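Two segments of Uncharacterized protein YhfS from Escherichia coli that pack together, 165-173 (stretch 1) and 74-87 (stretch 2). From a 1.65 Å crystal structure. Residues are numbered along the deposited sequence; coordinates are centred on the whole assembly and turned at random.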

ATOM      1  N   VAL A 165      20.454  11.648  -0.829  1.00 28.26           N
ATOM      2  CA  VAL A 165      20.296  10.209  -0.656  1.00 26.00           C
ATOM      3  C   VAL A 165      19.085   9.731  -1.450  1.00 26.91           C
ATOM      4  O   VAL A 165      17.967  10.159  -1.176  1.00 28.03           O
ATOM      5  CB  VAL A 165      20.101   9.846   0.831  1.00 29.25           C
ATOM      6  CG1 VAL A 165      19.855   8.354   0.998  1.00 27.82           C
ATOM      7  CG2 VAL A 165      21.309  10.285   1.644  1.00 33.71           C
ATOM      8  N   PRO A 166      19.307   8.859  -2.450  1.00 27.99           N
ATOM      9  CA  PRO A 166      18.197   8.352  -3.269  1.00 26.53           C
ATOM     10  C   PRO A 166      17.179   7.642  -2.392  1.00 25.38           C
ATOM     11  O   PRO A 166      17.573   6.902  -1.484  1.00 23.13           O
ATOM     12  CB  PRO A 166      18.877   7.348  -4.199  1.00 24.74           C
ATOM     13  CG  PRO A 166      20.306   7.778  -4.251  1.00 24.46           C
ATOM     14  CD  PRO A 166      20.606   8.313  -2.882  1.00 27.11           C
ATOM     15  N   ALA A 167      15.893   7.864  -2.647  1.00 20.20           N
ATOM     16  CA  ALA A 167      14.858   7.323  -1.780  1.00 19.72           C
ATOM     17  C   ALA A 167      13.801   6.542  -2.545  1.00 20.18           C
ATOM     18  O   ALA A 167      13.300   6.989  -3.580  1.00 19.53           O
ATOM     19  CB  ALA A 167      14.207   8.433  -0.969  1.00 25.67           C
ATOM     20  N   LEU A 168      13.469   5.371  -2.014  1.00 16.53           N
ATOM     21  CA  LEU A 168      12.372   4.565  -2.534  1.00 17.01           C
ATOM     22  C   LEU A 168      11.245   4.557  -1.518  1.00 18.93           C
ATOM     23  O   LEU A 168      11.490   4.413  -0.323  1.00 18.49           O
ATOM     24  CB  LEU A 168      12.853   3.134  -2.762  1.00 19.21           C
ATOM     25  CG  LEU A 168      11.846   2.081  -3.221  1.00 15.85           C
ATOM     26  CD1 LEU A 168      12.563   1.081  -4.103  1.00 20.25           C
ATOM     27  CD2 LEU A 168      11.187   1.361  -2.033  1.00 16.81           C
ATOM     28  N   THR A 169      10.006   4.695  -1.982  1.00 14.65           N
ATOM     29  CA  THR A 169       8.881   4.541  -1.075  1.00 16.53           C
ATOM     30  C   THR A 169       8.111   3.254  -1.331  1.00 17.24           C
ATOM     31  O   THR A 169       7.912   2.831  -2.472  1.00 18.62           O
ATOM     32  CB  THR A 169       7.910   5.736  -1.125  1.00 17.22           C
ATOM     33  OG1 THR A 169       7.511   5.974  -2.481  1.00 17.82           O
ATOM     34  CG2 THR A 169       8.577   6.984  -0.555  1.00 16.66           C
ATOM     35  N   ASP A 170       7.687   2.646  -0.231  1.00 15.55           N
ATOM     36  CA  ASP A 170       6.789   1.501  -0.221  1.00 14.46           C
ATOM     37  C   ASP A 170       5.408   2.096   0.007  1.00 13.87           C
ATOM     38  O   ASP A 170       5.062   2.472   1.121  1.00 17.92           O
ATOM     39  CB  ASP A 170       7.202   0.591   0.948  1.00 14.01           C
ATOM     40  CG  ASP A 170       6.241  -0.575   1.184  1.00 15.26           C
ATOM     41  OD1 ASP A 170       5.139  -0.614   0.604  1.00 15.74           O
ATOM     42  OD2 ASP A 170       6.593  -1.455   1.994  1.00 15.17           O
ATOM     43  N   ASP A 171       4.614   2.179  -1.055  1.00 15.41           N
ATOM     44  CA  ASP A 171       3.341   2.904  -1.015  1.00 15.26           C
ATOM     45  C   ASP A 171       2.134   1.981  -0.895  1.00 15.77           C
ATOM     46  O   ASP A 171       0.995   2.434  -1.058  1.00 16.73           O
ATOM     47  CB  ASP A 171       3.185   3.780  -2.270  1.00 14.83           C
ATOM     48  CG  ASP A 171       4.194   4.916  -2.318  1.00 19.64           C
ATOM     49  OD1 ASP A 171       3.989   5.914  -1.603  1.00 16.93           O
ATOM     50  OD2 ASP A 171       5.188   4.812  -3.076  1.00 17.01           O
ATOM     51  N   ASN A 172       2.371   0.699  -0.623  1.00 16.48           N
ATOM     52  CA  ASN A 172       1.263  -0.248  -0.504  1.00 14.65           C
ATOM     53  C   ASN A 172       0.204   0.183   0.489  1.00 15.69           C
ATOM     54  O   ASN A 172       0.527   0.618   1.598  1.00 18.10           O
ATOM     55  CB  ASN A 172       1.765  -1.646  -0.153  1.00 15.00           C
ATOM     56  CG  ASN A 172       2.504  -2.276  -1.302  1.00 16.72           C
ATOM     57  OD1 ASN A 172       1.886  -2.686  -2.284  1.00 15.40           O
ATOM     58  ND2 ASN A 172       3.834  -2.319  -1.212  1.00 17.90           N
ATOM     59  N   TYR A 173      -1.052   0.070   0.049  1.00 13.87           N
ATOM     60  CA  TYR A 173      -2.242   0.418   0.839  1.00 18.53           C
ATOM     61  C   TYR A 173      -2.448   1.931   0.965  1.00 17.88           C
ATOM     62  O   TYR A 173      -3.366   2.386   1.641  1.00 18.30           O
ATOM     63  CB  TYR A 173      -2.204  -0.208   2.233  1.00 18.42           C
ATOM     64  CG  TYR A 173      -2.381  -1.705   2.314  1.00 14.68           C
ATOM     65  CD1 TYR A 173      -3.330  -2.375   1.547  1.00 15.54           C
ATOM     66  CD2 TYR A 173      -1.628  -2.452   3.214  1.00 15.05           C
ATOM     67  CE1 TYR A 173      -3.501  -3.750   1.666  1.00 16.06           C
ATOM     68  CE2 TYR A 173      -1.786  -3.809   3.331  1.00 18.47           C
ATOM     69  CZ  TYR A 173      -2.728  -4.463   2.561  1.00 18.36           C
ATOM     70  OH  TYR A 173      -2.881  -5.830   2.704  1.00 17.86           O
TER
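Stretch 2 74-87: AGTGAIRAGLAALL

Stretch 2 is a helix over most of its length, with phi/psi near -65/-42 from Gly75 to Leu83 and i to i+4 hydrogen bonds such as Leu83 N to Ile79 O (2.9 Å). It runs antiparallel to the extended strand 167-170: the N-to-C directions differ by 174°, and the axes approach to 9.3 Å. The CA register descends accordingly, pairing Pro166 with Leu86, Leu168 with Gly82, Asp170 with Ile79 and Asn172 with Gly75, each CA to CA at 7.0 to 7.1 Å.

Alternation along 167-169 turns Leu168 toward the helix and Ala167 and Thr169 away; the CA-to-CB bond of Asp170 points sideways. With chi1 at 176° (t) and chi2 at 148°, between wells, Leu168 places CD1 3.5 Å from Gly82 C and 3.6 Å from Leu83 N, directly on the helix backbone. Gly82 makes this possible: an ideal CB there would lie 2.4 Å from Leu168 CD1, a clash. Around this contact, Leu86 (m, t) brings CD1 to 3.8 Å from Leu168 CB and CD2 to 4.1 Å from Pro166 CB. Leu83 (m, t) starts sideways, but its end comes nearer, with CD2 4.3 Å from Leu168 CD1.

Ile79, at chi1 -73° (m) and chi2 163° (t), directs CD1 to the polar residues at the end of the strand and just past it, 3.6 Å from Asp170 OD2 and 4.4 Å from Asn172 ND2. Asp170 is t, and its OD1 accepts from Asn172 ND2 at 2.8 Å, which ties down the Asn172 amide; a weak bond from Asn172 N to the same OD1 measures 3.3 Å. No direct hydrogen bond joins the stretches. Water 1 bridges them instead, accepting from Asn172 ND2 at 2.9 Å and donating to Gly75 O at 2.8 Å.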

ATOM      1  N   ALA A  74       4.409  -8.693  -7.673  1.00 18.26           N
ATOM      2  CA  ALA A  74       3.551  -7.721  -6.999  1.00 14.39           C
ATOM      3  C   ALA A  74       4.359  -6.720  -6.170  1.00 16.24           C
ATOM      4  O   ALA A  74       5.374  -6.208  -6.644  1.00 14.70           O
ATOM      5  CB  ALA A  74       2.479  -8.443  -6.153  1.00 13.99           C
ATOM      6  N   GLY A  75       3.942  -6.452  -4.937  1.00 14.31           N
ATOM      7  CA  GLY A  75       4.583  -5.407  -4.152  1.00 12.71           C
ATOM      8  C   GLY A  75       6.013  -5.736  -3.766  1.00 13.13           C
ATOM      9  O   GLY A  75       6.890  -4.882  -3.812  1.00 14.77           O
ATOM     10  N   THR A  76       6.238  -6.982  -3.375  1.00 13.03           N
ATOM     11  CA  THR A  76       7.569  -7.445  -3.013  1.00 14.01           C
ATOM     12  C   THR A  76       8.498  -7.374  -4.228  1.00 15.36           C
ATOM     13  O   THR A  76       9.650  -6.937  -4.121  1.00 14.47           O
ATOM     14  CB  THR A  76       7.511  -8.877  -2.463  1.00 13.92           C
ATOM     15  OG1 THR A  76       6.704  -8.895  -1.280  1.00 15.78           O
ATOM     16  CG2 THR A  76       8.905  -9.380  -2.125  1.00 15.74           C
ATOM     17  N   GLY A  77       7.992  -7.778  -5.388  1.00 14.10           N
ATOM     18  CA  GLY A  77       8.778  -7.692  -6.615  1.00 13.40           C
ATOM     19  C   GLY A  77       9.145  -6.259  -6.970  1.00 15.60           C
ATOM     20  O   GLY A  77      10.261  -5.984  -7.448  1.00 16.46           O
ATOM     21  N   ALA A  78       8.214  -5.336  -6.737  1.00 15.24           N
ATOM     22  CA  ALA A  78       8.459  -3.926  -7.040  1.00 16.03           C
ATOM     23  C   ALA A  78       9.555  -3.351  -6.136  1.00 14.45           C
ATOM     24  O   ALA A  78      10.440  -2.623  -6.588  1.00 15.81           O
ATOM     25  CB  ALA A  78       7.170  -3.114  -6.908  1.00 15.32           C
ATOM     26  N   ILE A  79       9.491  -3.685  -4.855  1.00 13.76           N
ATOM     27  CA  ILE A  79      10.501  -3.225  -3.910  1.00 12.88           C
ATOM     28  C   ILE A  79      11.854  -3.838  -4.236  1.00 14.17           C
ATOM     29  O   ILE A  79      12.871  -3.148  -4.185  1.00 15.96           O
ATOM     30  CB  ILE A  79      10.083  -3.510  -2.466  1.00 13.03           C
ATOM     31  CG1 ILE A  79       8.957  -2.542  -2.085  1.00 16.14           C
ATOM     32  CG2 ILE A  79      11.275  -3.368  -1.501  1.00 13.58           C
ATOM     33  CD1 ILE A  79       8.157  -2.953  -0.843  1.00 15.59           C
ATOM     34  N   ARG A  80      11.878  -5.123  -4.578  1.00 13.86           N
ATOM     35  CA  ARG A  80      13.154  -5.745  -4.950  1.00 16.82           C
ATOM     36  C   ARG A  80      13.772  -5.061  -6.170  1.00 19.16           C
ATOM     37  O   ARG A  80      14.959  -4.726  -6.181  1.00 16.61           O
ATOM     38  CB  ARG A  80      12.991  -7.237  -5.232  1.00 16.65           C
ATOM     39  CG  ARG A  80      14.325  -7.941  -5.485  1.00 17.27           C
ATOM     40  CD  ARG A  80      14.130  -9.332  -6.080  1.00 19.08           C
ATOM     41  NE  ARG A  80      13.416 -10.233  -5.180  1.00 20.90           N
ATOM     42  CZ  ARG A  80      12.161 -10.642  -5.372  1.00 21.11           C
ATOM     43  NH1 ARG A  80      11.471 -10.228  -6.437  1.00 21.93           N
ATOM     44  NH2 ARG A  80      11.596 -11.470  -4.499  1.00 22.78           N
ATOM     45  N   ALA A  81      12.960  -4.842  -7.197  1.00 16.13           N
ATOM     46  CA  ALA A  81      13.469  -4.225  -8.413  1.00 13.75           C
ATOM     47  C   ALA A  81      13.936  -2.801  -8.153  1.00 15.46           C
ATOM     48  O   ALA A  81      14.989  -2.391  -8.646  1.00 15.24           O
ATOM     49  CB  ALA A  81      12.403  -4.250  -9.506  1.00 17.18           C
ATOM     50  N   GLY A  82      13.164  -2.048  -7.374  1.00 14.35           N
ATOM     51  CA  GLY A  82      13.547  -0.682  -7.054  1.00 15.38           C
ATOM     52  C   GLY A  82      14.826  -0.598  -6.234  1.00 18.11           C
ATOM     53  O   GLY A  82      15.730   0.186  -6.544  1.00 21.20           O
ATOM     54  N   LEU A  83      14.923  -1.405  -5.184  1.00 18.13           N
ATOM     55  CA  LEU A  83      16.152  -1.422  -4.390  1.00 17.35           C
ATOM     56  C   LEU A  83      17.367  -1.831  -5.223  1.00 18.90           C
ATOM     57  O   LEU A  83      18.427  -1.225  -5.109  1.00 21.59           O
ATOM     58  CB  LEU A  83      16.009  -2.339  -3.175  1.00 15.44           C
ATOM     59  CG  LEU A  83      15.086  -1.815  -2.068  1.00 17.82           C
ATOM     60  CD1 LEU A  83      14.976  -2.839  -0.939  1.00 19.60           C
ATOM     61  CD2 LEU A  83      15.578  -0.476  -1.530  1.00 19.94           C
ATOM     62  N   ALA A  84      17.210  -2.850  -6.065  1.00 17.58           N
ATOM     63  CA  ALA A  84      18.323  -3.317  -6.894  1.00 18.44           C
ATOM     64  C   ALA A  84      18.814  -2.259  -7.878  1.00 20.94           C
ATOM     65  O   ALA A  84      19.974  -2.282  -8.299  1.00 23.98           O
ATOM     66  CB  ALA A  84      17.943  -4.589  -7.632  1.00 21.22           C
ATOM     67  N   ALA A  85      17.932  -1.333  -8.234  1.00 18.70           N
ATOM     68  CA  ALA A  85      18.289  -0.250  -9.139  1.00 17.43           C
ATOM     69  C   ALA A  85      18.895   0.957  -8.412  1.00 23.09           C
ATOM     70  O   ALA A  85      19.466   1.843  -9.056  1.00 26.89           O
ATOM     71  CB  ALA A  85      17.069   0.174  -9.949  1.00 19.70           C
ATOM     72  N   LEU A  86      18.785   0.990  -7.082  1.00 22.65           N
ATOM     73  CA  LEU A  86      19.311   2.116  -6.303  1.00 21.56           C
ATOM     74  C   LEU A  86      20.628   1.808  -5.608  1.00 26.73           C
ATOM     75  O   LEU A  86      21.440   2.709  -5.359  1.00 29.06           O
ATOM     76  CB  LEU A  86      18.294   2.590  -5.260  1.00 21.13           C
ATOM     77  CG  LEU A  86      17.037   3.274  -5.793  1.00 21.70           C
ATOM     78  CD1 LEU A  86      16.149   3.726  -4.649  1.00 22.50           C
ATOM     79  CD2 LEU A  86      17.393   4.452  -6.695  1.00 23.13           C
ATOM     80  N   LEU A  87      20.852   0.543  -5.283  1.00 24.27           N
ATOM     81  CA  LEU A  87      22.118   0.200  -4.658  1.00 32.86           C
ATOM     82  C   LEU A  87      22.608  -1.212  -4.952  1.00 30.50           C
ATOM     83  O   LEU A  87      21.877  -2.044  -5.493  1.00 27.93           O
ATOM     84  CB  LEU A  87      22.110   0.512  -3.153  1.00 39.35           C
ATOM     85  CG  LEU A  87      21.365  -0.354  -2.143  1.00 35.94           C
ATOM     86  CD1 LEU A  87      21.817   0.049  -0.749  1.00 34.51           C
ATOM     87  CD2 LEU A  87      19.875  -0.190  -2.262  1.00 32.71           C
TER
HETATM   88  O   HOH W   1       5.717  -2.346  -3.380  1.00 15.13           O